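Local atomic coordinates of glucosamine-6-phosphate deaminase (PDB entry 1J5X), a protein that belongs to the SIS-domain proteins, alpha/beta folds built around parallel beta sheets flanked by helices. Residues Leu66-Thr69 with Ile70-Phe74; Ser221-Phe224 with Gly225-Leu228; Lys29-Glu32 with Asn33-Asn37. All coordinates share one frame; numbering follows the deposited sequence.

Contact 1 of 3, residues Leu66-Thr69 with Ile70-Phe74; sequences LALT and ISYYF
The carbonyl oxygen of Leu-68 takes two hydrogen bonds from the next turn of the helix, one from a hydroxyl and one from a backbone amide. Ser-71 OG gives the shorter, 2.6 Å to Leu-68 O, bent at the acceptor (C=O...OG 122°); Tyr-72 N gives the other, 3.2 Å to the same Leu-68 O. The hydroxyl reaches back because chi1 of Ser-71, 69°, sets OG between its own backbone N and carbonyl carbon. Regular i to i+4 bonds run alongside: Ile-70 N to Leu-66 O at 2.9 Å, where the CG2 methyl of Ile-70 also packs 3.3 Å from Leu-66 O, and Ser-71 N to Ala-67 O at 2.9 Å, with a weak one from Tyr-73 N to Thr-69 O.

These residues form the middle of helix 62-78, the crossover of the beta-alpha-beta unit made with strands 54-59 and 81-86 in the SIS domain. Ala-67, Ile-70 and Ser-71 lie against Phe-57 of the first strand, while Leu-66 and Thr-69 meet Leu-168 of helix 162-179.

Apolar contact across the turn rests on Leu-68 and Tyr-72, whose side chains run side by side in the same direction. The CD1 branch of Leu-68 comes to 3.8 Å from CE2 of the Tyr-72 ring. One turn apart, Ile-70 sends CD1 to the edge of the Phe-74 ring, in its plane.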
ATOM      1  N   LEU A  66      -0.307   3.825  -2.698  1.00 14.68           N
ATOM      2  CA  LEU A  66      -1.552   3.904  -1.974  1.00 18.11           C
ATOM      3  C   LEU A  66      -2.633   4.360  -2.982  1.00 16.64           C
ATOM      4  O   LEU A  66      -3.723   3.751  -3.078  1.00 18.85           O
ATOM      5  CB  LEU A  66      -1.381   4.919  -0.851  1.00 18.00           C
ATOM      6  CG  LEU A  66      -2.576   5.215   0.039  1.00 20.98           C
ATOM      7  CD1 LEU A  66      -3.120   3.951   0.590  1.00 23.13           C
ATOM      8  CD2 LEU A  66      -2.141   6.212   1.202  1.00 19.78           C
ATOM      9  N   ALA A  67      -2.316   5.389  -3.769  1.00 15.59           N
ATOM     10  CA  ALA A  67      -3.228   5.956  -4.799  1.00 15.53           C
ATOM     11  C   ALA A  67      -3.602   4.867  -5.811  1.00 16.47           C
ATOM     12  O   ALA A  67      -4.753   4.733  -6.201  1.00 16.79           O
ATOM     13  CB  ALA A  67      -2.526   7.124  -5.561  1.00 14.91           C
ATOM     14  N   LEU A  68      -2.620   4.079  -6.230  1.00 15.21           N
ATOM     15  CA  LEU A  68      -2.891   3.005  -7.176  1.00 16.59           C
ATOM     16  C   LEU A  68      -3.852   1.982  -6.555  1.00 18.28           C
ATOM     17  O   LEU A  68      -4.877   1.624  -7.170  1.00 19.06           O
ATOM     18  CB  LEU A  68      -1.600   2.298  -7.564  1.00 18.67           C
ATOM     19  CG  LEU A  68      -1.770   1.121  -8.504  1.00 18.95           C
ATOM     20  CD1 LEU A  68      -2.342   1.588  -9.870  1.00 19.76           C
ATOM     21  CD2 LEU A  68      -0.381   0.492  -8.738  1.00 20.58           C
ATOM     22  N   THR A  69      -3.539   1.538  -5.340  1.00 16.71           N
ATOM     23  CA  THR A  69      -4.379   0.545  -4.668  1.00 18.22           C
ATOM     24  C   THR A  69      -5.817   1.023  -4.499  1.00 18.57           C
ATOM     25  O   THR A  69      -6.760   0.291  -4.843  1.00 16.16           O
ATOM     26  CB  THR A  69      -3.800   0.187  -3.299  1.00 17.75           C
ATOM     27  OG1 THR A  69      -2.417  -0.205  -3.481  1.00 15.91           O
ATOM     28  CG2 THR A  69      -4.594  -1.057  -2.698  1.00 17.63           C
ATOM     29  N   ILE A  70      -6.018   2.266  -4.026  1.00 16.91           N
ATOM     30  CA  ILE A  70      -7.386   2.700  -3.843  1.00 15.09           C
ATOM     31  C   ILE A  70      -8.088   2.972  -5.176  1.00 16.86           C
ATOM     32  O   ILE A  70      -9.300   2.748  -5.296  1.00 16.60           O
ATOM     33  CB  ILE A  70      -7.438   3.909  -2.835  1.00 17.98           C
ATOM     34  CG1 ILE A  70      -8.898   4.278  -2.479  1.00 16.61           C
ATOM     35  CG2 ILE A  70      -6.687   5.107  -3.420  1.00 15.61           C
ATOM     36  CD1 ILE A  70      -9.687   3.074  -1.789  1.00 19.13           C
ATOM     37  N   SER A  71      -7.346   3.386  -6.215  1.00 14.56           N
ATOM     38  CA  SER A  71      -7.961   3.661  -7.530  1.00 16.57           C
ATOM     39  C   SER A  71      -8.660   2.358  -8.036  1.00 17.94           C
ATOM     40  O   SER A  71      -9.801   2.394  -8.571  1.00 17.27           O
ATOM     41  CB  SER A  71      -6.923   4.144  -8.570  1.00 16.31           C
ATOM     42  OG  SER A  71      -5.994   3.153  -8.987  1.00 21.22           O
ATOM     43  N   TYR A  72      -8.003   1.224  -7.860  1.00 16.49           N
ATOM     44  CA  TYR A  72      -8.650  -0.040  -8.318  1.00 16.22           C
ATOM     45  C   TYR A  72      -9.952  -0.237  -7.532  1.00 17.62           C
ATOM     46  O   TYR A  72     -11.009  -0.572  -8.090  1.00 18.93           O
ATOM     47  CB  TYR A  72      -7.822  -1.298  -8.029  1.00 18.91           C
ATOM     48  CG  TYR A  72      -6.650  -1.587  -8.936  1.00 20.78           C
ATOM     49  CD1 TYR A  72      -6.839  -2.155 -10.181  1.00 23.52           C
ATOM     50  CD2 TYR A  72      -5.361  -1.325  -8.524  1.00 20.40           C
ATOM     51  CE1 TYR A  72      -5.758  -2.454 -11.011  1.00 25.52           C
ATOM     52  CE2 TYR A  72      -4.294  -1.613  -9.309  1.00 18.78           C
ATOM     53  CZ  TYR A  72      -4.485  -2.180 -10.560  1.00 25.87           C
ATOM     54  OH  TYR A  72      -3.402  -2.490 -11.349  1.00 27.33           O
ATOM     55  N   TYR A  73      -9.876  -0.091  -6.207  1.00 17.27           N
ATOM     56  CA  TYR A  73     -11.059  -0.318  -5.378  1.00 18.39           C
ATOM     57  C   TYR A  73     -12.214   0.635  -5.673  1.00 18.43           C
ATOM     58  O   TYR A  73     -13.402   0.234  -5.684  1.00 17.31           O
ATOM     59  CB  TYR A  73     -10.675  -0.255  -3.905  1.00 18.40           C
ATOM     60  CG  TYR A  73     -11.688  -0.913  -2.983  1.00 16.89           C
ATOM     61  CD1 TYR A  73     -11.859  -2.296  -2.976  1.00 19.05           C
ATOM     62  CD2 TYR A  73     -12.497  -0.151  -2.157  1.00 15.52           C
ATOM     63  CE1 TYR A  73     -12.823  -2.909  -2.165  1.00 17.60           C
ATOM     64  CE2 TYR A  73     -13.454  -0.747  -1.333  1.00 17.37           C
ATOM     65  CZ  TYR A  73     -13.628  -2.127  -1.341  1.00 17.64           C
ATOM     66  OH  TYR A  73     -14.625  -2.723  -0.597  1.00 18.98           O
ATOM     67  N   PHE A  74     -11.903   1.909  -5.851  1.00 17.60           N
ATOM     68  CA  PHE A  74     -12.960   2.874  -6.200  1.00 19.23           C
ATOM     69  C   PHE A  74     -13.674   2.537  -7.501  1.00 20.37           C
ATOM     70  O   PHE A  74     -14.914   2.607  -7.592  1.00 21.09           O
ATOM     71  CB  PHE A  74     -12.406   4.292  -6.341  1.00 20.05           C
ATOM     72  CG  PHE A  74     -12.612   5.100  -5.115  1.00 18.69           C
ATOM     73  CD1 PHE A  74     -11.996   4.728  -3.928  1.00 21.74           C
ATOM     74  CD2 PHE A  74     -13.398   6.264  -5.149  1.00 24.55           C
ATOM     75  CE1 PHE A  74     -12.148   5.497  -2.790  1.00 22.47           C
ATOM     76  CE2 PHE A  74     -13.563   7.048  -4.010  1.00 21.40           C
ATOM     77  CZ  PHE A  74     -12.945   6.673  -2.835  1.00 24.30           C
TER

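Contact 2 of 3, residues Ser221-Phe224 with Gly225-Leu228; sequences SEFF and GVSL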
ATOM      1  N   SER A 221      -4.550  -6.741  -9.378  1.00 16.39           N
ATOM      2  CA  SER A 221      -5.395  -5.584  -9.141  1.00 17.19           C
ATOM      3  C   SER A 221      -5.033  -4.881  -7.845  1.00 15.00           C
ATOM      4  O   SER A 221      -3.896  -4.454  -7.724  1.00 17.47           O
ATOM      5  CB  SER A 221      -6.866  -6.041  -9.120  1.00 18.19           C
ATOM      6  OG  SER A 221      -7.136  -6.756 -10.308  1.00 21.77           O
ATOM      7  N   GLU A 222      -5.982  -4.702  -6.915  1.00 13.90           N
ATOM      8  CA  GLU A 222      -5.615  -4.066  -5.642  1.00 14.37           C
ATOM      9  C   GLU A 222      -4.391  -4.754  -4.992  1.00 17.67           C
ATOM     10  O   GLU A 222      -3.566  -4.047  -4.352  1.00 15.46           O
ATOM     11  CB  GLU A 222      -6.722  -4.128  -4.603  1.00 17.13           C
ATOM     12  CG  GLU A 222      -7.885  -3.207  -4.865  1.00 14.83           C
ATOM     13  CD  GLU A 222      -8.952  -3.873  -5.838  1.00 19.72           C
ATOM     14  OE1 GLU A 222      -8.579  -4.673  -6.715  1.00 17.25           O
ATOM     15  OE2 GLU A 222     -10.151  -3.533  -5.748  1.00 17.59           O
ATOM     16  N   PHE A 223      -4.280  -6.079  -5.142  1.00 14.49           N
ATOM     17  CA  PHE A 223      -3.136  -6.800  -4.525  1.00 17.17           C
ATOM     18  C   PHE A 223      -1.811  -6.562  -5.242  1.00 16.72           C
ATOM     19  O   PHE A 223      -0.748  -6.894  -4.700  1.00 21.08           O
ATOM     20  CB  PHE A 223      -3.443  -8.279  -4.419  1.00 16.13           C
ATOM     21  CG  PHE A 223      -4.573  -8.583  -3.446  1.00 16.09           C
ATOM     22  CD1 PHE A 223      -5.187  -7.537  -2.692  1.00 14.67           C
ATOM     23  CD2 PHE A 223      -5.021  -9.898  -3.320  1.00 15.47           C
ATOM     24  CE1 PHE A 223      -6.236  -7.782  -1.805  1.00 15.57           C
ATOM     25  CE2 PHE A 223      -6.079 -10.186  -2.450  1.00 18.13           C
ATOM     26  CZ  PHE A 223      -6.696  -9.124  -1.679  1.00 15.44           C
ATOM     27  N   PHE A 224      -1.876  -6.056  -6.477  1.00 16.37           N
ATOM     28  CA  PHE A 224      -0.654  -5.643  -7.201  1.00 16.29           C
ATOM     29  C   PHE A 224      -0.197  -4.347  -6.518  1.00 16.52           C
ATOM     30  O   PHE A 224       0.990  -4.167  -6.272  1.00 17.81           O
ATOM     31  CB  PHE A 224      -0.930  -5.318  -8.678  1.00 14.58           C
ATOM     32  CG  PHE A 224       0.262  -4.731  -9.368  1.00 16.86           C
ATOM     33  CD1 PHE A 224       1.444  -5.454  -9.458  1.00 19.45           C
ATOM     34  CD2 PHE A 224       0.219  -3.413  -9.822  1.00 20.23           C
ATOM     35  CE1 PHE A 224       2.602  -4.881  -9.979  1.00 19.11           C
ATOM     36  CE2 PHE A 224       1.390  -2.815 -10.366  1.00 21.32           C
ATOM     37  CZ  PHE A 224       2.574  -3.555 -10.426  1.00 20.61           C
ATOM     38  N   GLY A 225      -1.129  -3.428  -6.244  1.00 14.55           N
ATOM     39  CA  GLY A 225      -0.754  -2.202  -5.533  1.00 13.76           C
ATOM     40  C   GLY A 225      -0.119  -2.567  -4.174  1.00 15.51           C
ATOM     41  O   GLY A 225       0.879  -1.970  -3.733  1.00 15.33           O
ATOM     42  N   VAL A 226      -0.708  -3.571  -3.493  1.00 16.25           N
ATOM     43  CA  VAL A 226      -0.168  -4.012  -2.192  1.00 17.46           C
ATOM     44  C   VAL A 226       1.249  -4.543  -2.444  1.00 16.93           C
ATOM     45  O   VAL A 226       2.139  -4.343  -1.608  1.00 16.15           O
ATOM     46  CB  VAL A 226      -1.017  -5.182  -1.600  1.00 17.09           C
ATOM     47  CG1 VAL A 226      -0.280  -5.863  -0.450  1.00 19.73           C
ATOM     48  CG2 VAL A 226      -2.381  -4.629  -1.102  1.00 15.80           C
ATOM     49  N   SER A 227       1.421  -5.233  -3.572  1.00 18.42           N
ATOM     50  CA  SER A 227       2.733  -5.821  -3.944  1.00 19.02           C
ATOM     51  C   SER A 227       3.765  -4.732  -4.245  1.00 18.69           C
ATOM     52  O   SER A 227       4.919  -4.809  -3.799  1.00 15.13           O
ATOM     53  CB  SER A 227       2.534  -6.800  -5.109  1.00 20.04           C
ATOM     54  OG  SER A 227       1.809  -7.975  -4.629  1.00 16.76           O
ATOM     55  N   LEU A 228       3.343  -3.664  -4.935  1.00 15.31           N
ATOM     56  CA  LEU A 228       4.293  -2.583  -5.222  1.00 18.57           C
ATOM     57  C   LEU A 228       4.765  -1.952  -3.935  1.00 20.81           C
ATOM     58  O   LEU A 228       5.984  -1.667  -3.763  1.00 17.93           O
ATOM     59  CB  LEU A 228       3.677  -1.472  -6.056  1.00 21.75           C
ATOM     60  CG  LEU A 228       4.017  -1.387  -7.524  1.00 27.34           C
ATOM     61  CD1 LEU A 228       3.481   0.011  -7.953  1.00 22.35           C
ATOM     62  CD2 LEU A 228       5.564  -1.541  -7.875  1.00 21.34           C
TER
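A local contact across the first turns of helix 222-238 joins Phe-224 to Leu-228 and Phe-223 to Val-226 and Ser-227, in a buried part of the fold, between helix 62-78 on the side of Glu-222 and Leu-228 and strand 262-267 on that of Phe-223 and Ser-227. The Phe-224 ring slants across the Leu-228 side chain, its CZ 3.9 Å from CG of Leu-228. With CG of Phe-224 opposite the backbone N (chi1 173°), the ring is carried forward along the helix to that residue. The same two residues share a backbone bond, Leu-228 N to Phe-224 O at 2.8 Å.

Ser-221 stands at the N-cap position, though its side chain makes no capping bond; its carbonyl oxygen accepts Phe-224 N at 2.9 Å and, weakly, Gly-225 N. Strand 214-218, this helix and strand 241-245 make a beta-alpha-beta unit, the helix starting at Glu-222. The carboxylate of Glu-222 leads away from the next turn to a salt bridge with Arg-76 of helix 62-78.

Phe-223 O is gripped twice by one residue: Ser-227 OG lies 2.8 Å from Phe-223 O, while Ser-227 N approaches Phe-223 O at 3.0 Å from above the carbonyl plane. A chi1 of -70° swings the serine hydroxyl to the side of its own amide, bringing both donors onto the one oxygen. The Phe-223 ring touches Val-226 more loosely, CD1 to CG2 at 4.3 Å, and meets Trp-305 edge-to-face.

Contact 3 of 3, residues Lys29-Glu32 with Asn33-Asn37; sequences KFFE and NFVLN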
ATOM      1  N   LYS A  29      -8.751   1.062  17.560  1.00 26.27           N
ATOM      2  CA  LYS A  29      -9.078   2.375  18.079  1.00 27.78           C
ATOM      3  C   LYS A  29      -9.233   3.411  16.972  1.00 24.29           C
ATOM      4  O   LYS A  29     -10.150   4.229  16.982  1.00 25.21           O
ATOM      5  CB  LYS A  29      -7.954   2.819  19.034  1.00 30.40           C
ATOM      6  CG  LYS A  29      -8.108   4.207  19.615  1.00 38.97           C
ATOM      7  CD  LYS A  29      -6.950   4.399  20.635  1.00 43.65           C
ATOM      8  CE  LYS A  29      -7.020   5.720  21.393  1.00 45.84           C
ATOM      9  NZ  LYS A  29      -5.731   5.909  22.121  1.00 47.75           N
ATOM     10  N   PHE A  30      -8.300   3.378  16.023  1.00 24.78           N
ATOM     11  CA  PHE A  30      -8.332   4.305  14.921  1.00 24.50           C
ATOM     12  C   PHE A  30      -9.614   4.027  14.123  1.00 21.61           C
ATOM     13  O   PHE A  30     -10.331   4.939  13.727  1.00 21.44           O
ATOM     14  CB  PHE A  30      -7.101   4.084  14.024  1.00 23.74           C
ATOM     15  CG  PHE A  30      -7.225   4.715  12.671  1.00 25.12           C
ATOM     16  CD1 PHE A  30      -7.064   6.078  12.505  1.00 24.11           C
ATOM     17  CD2 PHE A  30      -7.544   3.915  11.538  1.00 23.14           C
ATOM     18  CE1 PHE A  30      -7.206   6.690  11.231  1.00 26.06           C
ATOM     19  CE2 PHE A  30      -7.696   4.498  10.260  1.00 23.20           C
ATOM     20  CZ  PHE A  30      -7.528   5.886  10.097  1.00 26.62           C
ATOM     21  N   PHE A  31      -9.866   2.745  13.870  1.00 22.83           N
ATOM     22  CA  PHE A  31     -11.059   2.377  13.089  1.00 23.52           C
ATOM     23  C   PHE A  31     -12.332   2.921  13.739  1.00 26.41           C
ATOM     24  O   PHE A  31     -13.185   3.565  13.078  1.00 26.50           O
ATOM     25  CB  PHE A  31     -11.134   0.841  13.002  1.00 22.14           C
ATOM     26  CG  PHE A  31     -12.346   0.344  12.253  1.00 22.65           C
ATOM     27  CD1 PHE A  31     -12.513   0.616  10.891  1.00 20.77           C
ATOM     28  CD2 PHE A  31     -13.335  -0.397  12.935  1.00 27.10           C
ATOM     29  CE1 PHE A  31     -13.650   0.168  10.195  1.00 22.97           C
ATOM     30  CE2 PHE A  31     -14.485  -0.861  12.259  1.00 26.79           C
ATOM     31  CZ  PHE A  31     -14.655  -0.581  10.894  1.00 24.78           C
ATOM     32  N   GLU A  32     -12.441   2.704  15.054  1.00 26.96           N
ATOM     33  CA  GLU A  32     -13.660   3.080  15.767  1.00 30.61           C
ATOM     34  C   GLU A  32     -13.799   4.544  16.012  1.00 31.33           C
ATOM     35  O   GLU A  32     -14.892   5.083  15.991  1.00 30.94           O
ATOM     36  CB  GLU A  32     -13.755   2.315  17.091  1.00 33.11           C
ATOM     37  CG  GLU A  32     -13.766   0.791  16.902  1.00 35.06           C
ATOM     38  CD  GLU A  32     -13.852   0.018  18.214  1.00 40.00           C
ATOM     39  OE1 GLU A  32     -13.528   0.607  19.276  1.00 40.76           O
ATOM     40  OE2 GLU A  32     -14.227  -1.177  18.195  1.00 37.40           O
ATOM     41  N   ASN A  33     -12.682   5.224  16.234  1.00 30.94           N
ATOM     42  CA  ASN A  33     -12.819   6.640  16.484  1.00 32.93           C
ATOM     43  C   ASN A  33     -12.853   7.541  15.268  1.00 30.52           C
ATOM     44  O   ASN A  33     -13.484   8.599  15.295  1.00 32.45           O
ATOM     45  CB  ASN A  33     -11.735   7.059  17.464  1.00 35.71           C
ATOM     46  CG  ASN A  33     -12.007   6.527  18.831  1.00 40.05           C
ATOM     47  OD1 ASN A  33     -12.759   7.297  19.611  1.00 44.97           O
ATOM     48  ND2 ASN A  33     -11.600   5.414  19.184  1.00 43.81           N
ATOM     49  N   PHE A  34     -12.186   7.138  14.195  1.00 26.63           N
ATOM     50  CA  PHE A  34     -12.152   7.970  13.014  1.00 24.86           C
ATOM     51  C   PHE A  34     -12.929   7.344  11.821  1.00 23.55           C
ATOM     52  O   PHE A  34     -13.750   7.995  11.211  1.00 25.46           O
ATOM     53  CB  PHE A  34     -10.681   8.186  12.552  1.00 25.30           C
ATOM     54  CG  PHE A  34     -10.555   8.986  11.291  1.00 25.97           C
ATOM     55  CD1 PHE A  34     -10.678  10.386  11.322  1.00 27.18           C
ATOM     56  CD2 PHE A  34     -10.255   8.368  10.081  1.00 24.14           C
ATOM     57  CE1 PHE A  34     -10.491  11.156  10.160  1.00 27.82           C
ATOM     58  CE2 PHE A  34     -10.063   9.104   8.925  1.00 25.93           C
ATOM     59  CZ  PHE A  34     -10.177  10.505   8.943  1.00 28.35           C
ATOM     60  N   VAL A  35     -12.630   6.096  11.496  1.00 23.12           N
ATOM     61  CA  VAL A  35     -13.281   5.498  10.303  1.00 21.69           C
ATOM     62  C   VAL A  35     -14.819   5.407  10.434  1.00 22.69           C
ATOM     63  O   VAL A  35     -15.561   5.912   9.576  1.00 25.20           O
ATOM     64  CB  VAL A  35     -12.646   4.124   9.973  1.00 18.47           C
ATOM     65  CG1 VAL A  35     -13.295   3.571   8.674  1.00 21.16           C
ATOM     66  CG2 VAL A  35     -11.152   4.300   9.646  1.00 16.57           C
ATOM     67  N   LEU A  36     -15.275   4.765  11.495  1.00 27.27           N
ATOM     68  CA  LEU A  36     -16.700   4.629  11.737  1.00 31.98           C
ATOM     69  C   LEU A  36     -17.442   5.933  11.836  1.00 35.93           C
ATOM     70  O   LEU A  36     -18.647   5.918  11.808  1.00 39.04           O
ATOM     71  CB  LEU A  36     -16.946   3.885  13.026  1.00 31.08           C
ATOM     72  CG  LEU A  36     -16.536   2.440  12.944  1.00 28.97           C
ATOM     73  CD1 LEU A  36     -16.934   1.793  14.268  1.00 30.56           C
ATOM     74  CD2 LEU A  36     -17.273   1.762  11.734  1.00 28.92           C
ATOM     75  N   ASN A  37     -16.750   7.066  11.967  1.00 40.90           N
ATOM     76  CA  ASN A  37     -17.480   8.341  12.082  1.00 44.88           C
ATOM     77  C   ASN A  37     -17.414   9.163  10.805  1.00 45.20           C
ATOM     78  O   ASN A  37     -18.023  10.237  10.689  1.00 45.05           O
ATOM     79  CB  ASN A  37     -16.968   9.157  13.300  1.00 48.16           C
ATOM     80  CG  ASN A  37     -17.332   8.500  14.644  1.00 51.18           C
ATOM     81  OD1 ASN A  37     -18.629   8.202  14.822  1.00 53.15           O
ATOM     82  ND2 ASN A  37     -16.462   8.248  15.507  1.00 52.33           N
TER
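Lys-29 O is held by two donors of Asn-33, which approach from opposite faces of its carbonyl plane. The backbone Asn-33 N lies 2.8 Å from Lys-29 O, and the side-chain Asn-33 ND2 lies 2.9 Å from Lys-29 O. The carboxamide of Asn-33 stands beside its own backbone N (chi1 -71°) and folds back over the preceding turn; the ND2 bond, with the oxygen in the amide plane, limits its rotation. Further along, Asn-37 ND2 closes onto Asn-33 O at 3.0 Å from above the carbonyl plane.

The backbone widens here into a pi-type turn: Leu-36 N reaches Phe-31 O at 2.9 Å, nearly straight, and Val-35 N makes a weak bond to Phe-30 O, which also accepts Phe-34 N. This i to i+5 spacing sets Leu-36 over Phe-31, where its CG lies 4.2 Å from the ring centroid, a CH-pi contact on one face. The Phe-30 and Phe-34 rings run side by side, planes at 26° but slid so far that they barely overlap. On another part of the Phe-30 ring, CE2 is 3.5 Å from CG2 of Val-35.

Phe-30 and Val-35 pack on Ser-170 of helix 162-179, Phe-31 presses on Val-190 of helix 184-205, and Phe-34 meets the ring of Phe-151, just beyond strand 147-150.

Contacts 1 and 2 lie on two helices that pack directly on each other, their centres about 9 Å apart, and each helix is the crossover of a beta-alpha-beta unit belonging to a different parallel sheet. Their interface is close: Thr-69 OG1 is 3.3 Å from Gly-225 CA, where the glycine has no side chain in the way, and Tyr-72 CE2 is 3.3 Å from Ser-221 O. Contact 3 stands apart near the amino-terminal end of the chain, its centre about 21 Å from that of contact 1 and about 25 Å from that of contact 2. Helix 162-179 links it indirectly to contact 1, since both pack against that helix.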